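Local atomic coordinates of protein-tyrosine-phosphatase (Shewanella sp., PDB entry 2Z72), a protein that hydrolyses phosphotyrosine as a cold-active protein tyrosine phosphatase, probably using its two-zinc centre, in a calcineurin-like phosphoesterase fold. Residues V13-P16 against Q20-A23; S212-R217 against L245-F250. All coordinates share one frame; numbering follows the deposited sequence.

Contact 1 of 2, residues V13-P16 against Q20-A23; sequences VITP and QSTA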
ATOM      1  N   VAL A  13       9.001 -13.084  -9.401  1.00  9.72           N
ATOM      2  CA  VAL A  13       8.558 -13.464 -10.722  1.00  9.90           C
ATOM      3  C   VAL A  13       9.003 -12.442 -11.751  1.00  9.51           C
ATOM      4  O   VAL A  13       8.817 -11.253 -11.585  1.00  9.31           O
ATOM      5  CB  VAL A  13       7.012 -13.642 -10.755  1.00  9.56           C
ATOM      6  CG1 VAL A  13       6.537 -13.884 -12.169  1.00 10.69           C
ATOM      7  CG2 VAL A  13       6.550 -14.741  -9.829  1.00 10.83           C
ATOM      8  N   ILE A  14       9.644 -12.965 -12.805  1.00 10.76           N
ATOM      9  CA  ILE A  14      10.049 -12.157 -13.973  1.00 11.12           C
ATOM     10  C   ILE A  14       8.989 -12.329 -15.022  1.00 10.57           C
ATOM     11  O   ILE A  14       8.623 -13.468 -15.333  1.00 11.03           O
ATOM     12  CB  ILE A  14      11.383 -12.770 -14.517  1.00 14.28           C
ATOM     13  CG1 ILE A  14      12.439 -12.797 -13.430  1.00 18.48           C
ATOM     14  CG2 ILE A  14      11.755 -12.121 -15.810  1.00 19.85           C
ATOM     15  CD1 ILE A  14      12.693 -11.521 -12.726  1.00 25.52           C
ATOM     16  N   THR A  15       8.477 -11.250 -15.586  1.00 10.62           N
ATOM     17  CA  THR A  15       7.454 -11.279 -16.616  1.00 10.12           C
ATOM     18  C   THR A  15       7.895 -10.497 -17.829  1.00 11.49           C
ATOM     19  O   THR A  15       7.925  -9.281 -17.793  1.00 13.03           O
ATOM     20  CB  THR A  15       6.119 -10.720 -16.079  1.00 10.60           C
ATOM     21  OG1 THR A  15       5.668 -11.635 -15.066  1.00 11.67           O
ATOM     22  CG2 THR A  15       5.076 -10.702 -17.174  1.00 11.82           C
ATOM     23  N   PRO A  16       8.330 -11.193 -18.850  1.00 12.12           N
ATOM     24  CA  PRO A  16       8.862 -10.488 -20.048  1.00 14.08           C
ATOM     25  C   PRO A  16       7.783  -9.957 -20.900  1.00 18.25           C
ATOM     26  O   PRO A  16       6.615 -10.255 -20.661  1.00 21.35           O
ATOM     27  CB  PRO A  16       9.609 -11.649 -20.723  1.00 17.17           C
ATOM     28  CG  PRO A  16       8.830 -12.854 -20.426  1.00 16.99           C
ATOM     29  CD  PRO A  16       8.404 -12.638 -18.976  1.00 14.22           C
ATOM     30  N   GLN A  20       6.490 -16.771 -21.546  1.00 25.63           N
ATOM     31  CA  GLN A  20       6.179 -17.186 -20.183  1.00 19.20           C
ATOM     32  C   GLN A  20       7.037 -16.482 -19.126  1.00 15.68           C
ATOM     33  O   GLN A  20       8.187 -16.149 -19.357  1.00 16.21           O
ATOM     34  CB  GLN A  20       6.297 -18.684 -19.966  0.68 23.73           C
ATOM     35  CG  GLN A  20       7.313 -19.416 -20.778  0.68 31.08           C
ATOM     36  CD  GLN A  20       7.476 -20.821 -20.227  0.68 30.49           C
ATOM     37  OE1 GLN A  20       6.558 -21.440 -19.692  0.68 42.38           O
ATOM     38  NE2 GLN A  20       8.688 -21.289 -20.305  0.68 21.42           N
ATOM     39  N   SER A  21       6.436 -16.315 -17.964  1.00 13.37           N
ATOM     40  CA  SER A  21       7.127 -15.817 -16.799  1.00 11.67           C
ATOM     41  C   SER A  21       7.951 -16.921 -16.148  1.00 11.28           C
ATOM     42  O   SER A  21       7.779 -18.104 -16.405  1.00 12.72           O
ATOM     43  CB  SER A  21       6.080 -15.232 -15.843  1.00 12.75           C
ATOM     44  OG  SER A  21       5.481 -14.025 -16.368  1.00 13.48           O
ATOM     45  N   THR A  22       8.871 -16.493 -15.258  1.00 11.24           N
ATOM     46  CA  THR A  22       9.757 -17.338 -14.517  1.00 11.41           C
ATOM     47  C   THR A  22       9.699 -16.957 -13.048  1.00 10.57           C
ATOM     48  O   THR A  22       9.628 -15.749 -12.753  1.00 11.29           O
ATOM     49  CB  THR A  22      11.190 -17.150 -15.024  1.00 13.01           C
ATOM     50  OG1 THR A  22      11.280 -17.472 -16.422  1.00 15.59           O
ATOM     51  CG2 THR A  22      12.191 -18.045 -14.251  1.00 14.75           C
ATOM     52  N   ALA A  23       9.689 -17.912 -12.170  1.00 10.70           N
ATOM     53  CA  ALA A  23       9.638 -17.677 -10.749  1.00  9.89           C
ATOM     54  C   ALA A  23      10.921 -18.171 -10.065  1.00  9.45           C
ATOM     55  O   ALA A  23      11.356 -19.318 -10.294  1.00 10.98           O
ATOM     56  CB  ALA A  23       8.425 -18.359 -10.136  1.00 10.51           C
TER

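Contact 2 of 2, residues S212-R217 against L245-F250; sequences SEWISR and LNFLFF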
ATOM      1  N   SER A 212       0.798  22.592   2.318  1.00 16.20           N
ATOM      2  CA  SER A 212       0.336  23.787   1.592  1.00 17.11           C
ATOM      3  C   SER A 212       1.138  24.002   0.329  1.00 17.04           C
ATOM      4  O   SER A 212       0.671  24.642  -0.636  1.00 17.31           O
ATOM      5  CB  SER A 212       0.420  24.994   2.528  1.00 21.55           C
ATOM      6  OG  SER A 212      -0.695  24.881   3.435  1.00 27.06           O
ATOM      7  N   GLU A 213       2.342  23.446   0.256  1.00 16.34           N
ATOM      8  CA  GLU A 213       3.166  23.528  -1.004  1.00 16.47           C
ATOM      9  C   GLU A 213       2.460  22.894  -2.177  1.00 14.87           C
ATOM     10  O   GLU A 213       2.702  23.325  -3.315  1.00 17.58           O
ATOM     11  CB  GLU A 213       4.560  22.931  -0.755  1.00 17.29           C
ATOM     12  CG  GLU A 213       5.512  22.949  -1.929  1.00 19.19           C
ATOM     13  CD  GLU A 213       6.951  22.641  -1.620  1.00 19.43           C
ATOM     14  OE1 GLU A 213       7.194  22.341  -0.443  1.00 19.49           O
ATOM     15  OE2 GLU A 213       7.751  22.609  -2.612  1.00 20.75           O
ATOM     16  N   TRP A 214       1.620  21.873  -1.964  1.00 14.76           N
ATOM     17  CA  TRP A 214       0.819  21.321  -3.047  1.00 14.16           C
ATOM     18  C   TRP A 214       0.037  22.429  -3.786  1.00 16.84           C
ATOM     19  O   TRP A 214      -0.106  22.455  -4.986  1.00 15.99           O
ATOM     20  CB  TRP A 214      -0.147  20.256  -2.455  1.00 14.00           C
ATOM     21  CG  TRP A 214      -1.156  19.727  -3.460  1.00 13.05           C
ATOM     22  CD1 TRP A 214      -2.355  20.269  -3.886  1.00 14.23           C
ATOM     23  CD2 TRP A 214      -1.032  18.486  -4.172  1.00 11.48           C
ATOM     24  NE1 TRP A 214      -2.979  19.498  -4.789  1.00 13.05           N
ATOM     25  CE2 TRP A 214      -2.177  18.379  -4.991  1.00 12.00           C
ATOM     26  CE3 TRP A 214      -0.063  17.460  -4.212  1.00 13.45           C
ATOM     27  CZ2 TRP A 214      -2.369  17.311  -5.809  1.00 11.91           C
ATOM     28  CZ3 TRP A 214      -0.299  16.402  -5.041  1.00 13.03           C
ATOM     29  CH2 TRP A 214      -1.426  16.292  -5.841  1.00 12.82           C
ATOM     30  N   ILE A 215      -0.594  23.269  -2.964  1.00 17.00           N
ATOM     31  CA  ILE A 215      -1.473  24.349  -3.464  1.00 16.62           C
ATOM     32  C   ILE A 215      -0.709  25.396  -4.221  1.00 16.86           C
ATOM     33  O   ILE A 215      -1.068  25.831  -5.290  1.00 17.75           O
ATOM     34  CB  ILE A 215      -2.257  24.965  -2.270  1.00 17.06           C
ATOM     35  CG1 ILE A 215      -3.117  23.932  -1.530  1.00 17.95           C
ATOM     36  CG2 ILE A 215      -3.036  26.152  -2.768  1.00 20.70           C
ATOM     37  CD1 ILE A 215      -3.893  24.410  -0.331  1.00 21.05           C
ATOM     38  N   SER A 216       0.449  25.737  -3.645  1.00 16.75           N
ATOM     39  CA  SER A 216       1.234  26.786  -4.322  1.00 18.91           C
ATOM     40  C   SER A 216       1.808  26.287  -5.637  1.00 17.78           C
ATOM     41  O   SER A 216       1.957  27.114  -6.567  1.00 20.17           O
ATOM     42  CB  SER A 216       2.296  27.411  -3.449  0.57 24.58           C
ATOM     43  OG  SER A 216       3.174  26.428  -2.992  0.57 18.92           O
ATOM     44  N   ARG A 217       2.107  24.994  -5.761  1.00 17.40           N
ATOM     45  CA  ARG A 217       2.558  24.386  -7.006  1.00 17.47           C
ATOM     46  C   ARG A 217       1.430  24.048  -7.982  1.00 17.18           C
ATOM     47  O   ARG A 217       1.727  23.591  -9.065  1.00 20.65           O
ATOM     48  CB  ARG A 217       3.361  23.116  -6.700  1.00 19.18           C
ATOM     49  CG  ARG A 217       4.701  23.495  -6.003  1.00 19.09           C
ATOM     50  CD  ARG A 217       5.567  22.257  -5.907  1.00 21.23           C
ATOM     51  NE  ARG A 217       6.841  22.646  -5.263  1.00 20.64           N
ATOM     52  CZ  ARG A 217       7.871  23.148  -5.921  1.00 24.95           C
ATOM     53  NH1 ARG A 217       7.870  23.336  -7.229  1.00 32.58           N
ATOM     54  NH2 ARG A 217       8.959  23.475  -5.237  1.00 31.59           N
ATOM     55  N   LEU A 245       9.636  17.284  -8.884  1.00 12.71           N
ATOM     56  CA  LEU A 245       9.888  15.933  -8.418  1.00 12.18           C
ATOM     57  C   LEU A 245      10.459  15.941  -7.007  1.00 12.15           C
ATOM     58  O   LEU A 245      10.144  15.043  -6.203  1.00 11.67           O
ATOM     59  CB  LEU A 245      10.805  15.170  -9.387  1.00 13.82           C
ATOM     60  CG  LEU A 245      10.238  14.912 -10.766  1.00 13.33           C
ATOM     61  CD1 LEU A 245      11.257  14.184 -11.640  1.00 14.75           C
ATOM     62  CD2 LEU A 245       8.897  14.183 -10.719  1.00 15.46           C
ATOM     63  N   ASN A 246      11.307  16.905  -6.707  1.00 12.85           N
ATOM     64  CA  ASN A 246      11.903  17.000  -5.379  1.00 13.76           C
ATOM     65  C   ASN A 246      10.826  17.154  -4.312  1.00 12.19           C
ATOM     66  O   ASN A 246      10.782  16.478  -3.300  1.00 14.56           O
ATOM     67  CB  ASN A 246      12.899  18.149  -5.409  0.58 14.38           C
ATOM     68  CG  ASN A 246      13.685  18.267  -4.121  0.58 14.39           C
ATOM     69  OD1 ASN A 246      13.107  18.146  -3.030  0.58 16.97           O
ATOM     70  ND2 ASN A 246      14.987  18.494  -4.200  0.58 18.79           N
ATOM     71  N   PHE A 247       9.879  18.046  -4.592  1.00 12.62           N
ATOM     72  CA  PHE A 247       8.689  18.180  -3.718  1.00 12.28           C
ATOM     73  C   PHE A 247       7.960  16.869  -3.556  1.00 11.02           C
ATOM     74  O   PHE A 247       7.675  16.408  -2.469  1.00 11.27           O
ATOM     75  CB  PHE A 247       7.700  19.216  -4.275  1.00 13.85           C
ATOM     76  CG  PHE A 247       6.408  19.196  -3.512  1.00 13.33           C
ATOM     77  CD1 PHE A 247       5.213  18.875  -4.143  1.00 14.60           C
ATOM     78  CD2 PHE A 247       6.372  19.447  -2.165  1.00 15.10           C
ATOM     79  CE1 PHE A 247       4.040  18.802  -3.450  1.00 15.19           C
ATOM     80  CE2 PHE A 247       5.202  19.413  -1.443  1.00 15.61           C
ATOM     81  CZ  PHE A 247       4.037  19.068  -2.068  1.00 14.44           C
ATOM     82  N   LEU A 248       7.591  16.234  -4.671  1.00 11.04           N
ATOM     83  CA  LEU A 248       6.767  15.050  -4.648  1.00 11.05           C
ATOM     84  C   LEU A 248       7.411  13.888  -3.922  1.00 10.23           C
ATOM     85  O   LEU A 248       6.716  13.101  -3.267  1.00 10.04           O
ATOM     86  CB  LEU A 248       6.346  14.650  -6.080  1.00 11.33           C
ATOM     87  CG  LEU A 248       5.342  15.571  -6.768  1.00 11.53           C
ATOM     88  CD1 LEU A 248       5.182  15.144  -8.235  1.00 13.26           C
ATOM     89  CD2 LEU A 248       4.020  15.514  -6.018  1.00 11.82           C
ATOM     90  N   PHE A 249       8.727  13.730  -4.087  1.00 10.72           N
ATOM     91  CA  PHE A 249       9.379  12.541  -3.568  1.00 10.81           C
ATOM     92  C   PHE A 249       9.993  12.696  -2.207  1.00 11.26           C
ATOM     93  O   PHE A 249      10.319  11.654  -1.580  1.00 11.96           O
ATOM     94  CB  PHE A 249      10.474  12.060  -4.548  1.00 11.62           C
ATOM     95  CG  PHE A 249       9.894  11.222  -5.677  1.00 10.12           C
ATOM     96  CD1 PHE A 249       9.298  11.755  -6.783  1.00 11.04           C
ATOM     97  CD2 PHE A 249       9.923   9.845  -5.583  1.00 12.69           C
ATOM     98  CE1 PHE A 249       8.754  10.977  -7.806  1.00 11.19           C
ATOM     99  CE2 PHE A 249       9.417   9.078  -6.611  1.00 12.80           C
ATOM    100  CZ  PHE A 249       8.810   9.630  -7.694  1.00 11.08           C
ATOM    101  N   PHE A 250      10.161  13.894  -1.686  1.00 12.51           N
ATOM    102  CA  PHE A 250      10.897  14.048  -0.434  1.00 13.09           C
ATOM    103  C   PHE A 250      10.092  14.665   0.668  1.00 12.94           C
ATOM    104  O   PHE A 250       8.873  14.497   0.757  1.00 13.33           O
ATOM    105  CB  PHE A 250      12.251  14.724  -0.774  1.00 16.83           C
ATOM    106  CG  PHE A 250      13.027  13.843  -1.745  1.00 17.83           C
ATOM    107  CD1 PHE A 250      13.329  14.376  -2.999  1.00 18.98           C
ATOM    108  CD2 PHE A 250      13.380  12.544  -1.460  1.00 19.54           C
ATOM    109  CE1 PHE A 250      13.998  13.590  -3.926  1.00 19.06           C
ATOM    110  CE2 PHE A 250      14.069  11.735  -2.373  1.00 20.27           C
ATOM    111  CZ  PHE A 250      14.338  12.298  -3.626  1.00 21.97           C
TER

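Contact 1 of 2, residues V13-P16 against Q20-A23
I14 and T22 face each other through their flat peptide groups: T22 N lies 3.0 Å from I14 O, and I14 N returns a bond to T22 O at 2.8 Å. These two bonds mark the pair as an antiparallel hydrogen-bonded one, with both side chains on one face of the sheet. V13 and A23, the adjoining non-hydrogen-bonded pair, occupy the other face. The carbonyl of T22 takes a second approach from V13 CA, a C-H···O contact of 3.2 Å bent to 143° at the hydrogen. P16 lies further towards the turn, where its ring brings CG to 3.5 Å from Q20 O.

On the V13 face, V13 CG2 touches A23 CB at 4.1 Å. The other methyl, V13 CG1, stands anti to the backbone N (chi1 174°), which carries it along the strand to S21 CB at 3.9 Å. Beyond the last paired residues the contact passes to side chains: S21 OG comes within 2.7 Å of T15 OG1, hydroxyl to hydroxyl. The separation suits a hydrogen bond from S21 OG, but where that proton points is not settled.

T15 OG1 is also hydrogen-bonded to E186, and S21 is buried against I36 and L55. A hydroxyl contact thus follows directly on the backbone ladder of this beta hairpin, joining its two arms near the turn. The chemistry implies that the buried polar group of S21 is probably met by T15, whose own hydroxyl is probably oriented by the carboxylate of E186.

Contact 2 of 2, residues S212-R217 against L245-F250
E213 and F247 have the nearest CA atoms of the two segments, 8.2 Å apart, and both lie in helical parts, 212-216 and 245-249. No hydrogen bond crosses between the segments, and side chains make most of the contact. On the first segment, the backbone bond from R217 N to E213 O places these two residues one helical turn apart, both directed at F247.

F247 carries the contact, its side chain reaching from helix 243-249 to E213, W214 and R217. E213 CG lies over one face of its ring, 3.9 Å from the centroid and 28° off the normal, which meets the criteria for a CH-pi contact. With CG anti to the backbone N (chi1 -180°) and the chain extended, E213 runs across this ring until its carboxylate carbon CD is 3.3 Å from F247 CD2. R217 comes past F247 with its guanidinium plane tilted 22° from the ring, NE 3.7 Å from F247 CB. Its guanidinium holds E213 OE2 side-on, through NE at 2.8 Å and NH2 at 3.0 Å, with that oxygen in the guanidinium plane. Were E213 replaced by an alanine, part of the F247 ring would probably lose its cover and R217 would lack this carboxylate, though D243 would remain as a salt-bridge partner. Beyond E213, the far end of the F247 ring reaches the backbone of W214, with F247 CZ 3.7 Å from W214 N.

N252 binds E213 OE1. W214 meets the rings of H276 and F277, while L219 touches W214 and F247, so the contact joins helices 212-216 and 243-249 beside helix 221-231.

In the fold
Along the chain, both segments of contact 1 come before those of contact 2, and the two are well separated: their centres lie 36 Å apart and their nearest atoms about 21 Å. They share no helix or strand. Contact 1 belongs to the three-stranded antiparallel sheet formed by strands 8-14, 22-27 and 30-35, and it meets helix 186-192 through E186 and Q189. Contact 2 lies among the helices between strands 203-206 and 281-284 of the six-stranded mixed sheet. Segment 212-217 follows closely on zinc ligand H207. Neither contact contains a zinc ligand; contact 1 joins the arms of a hairpin, and contact 2 joins two helices of the calcineurin-like region.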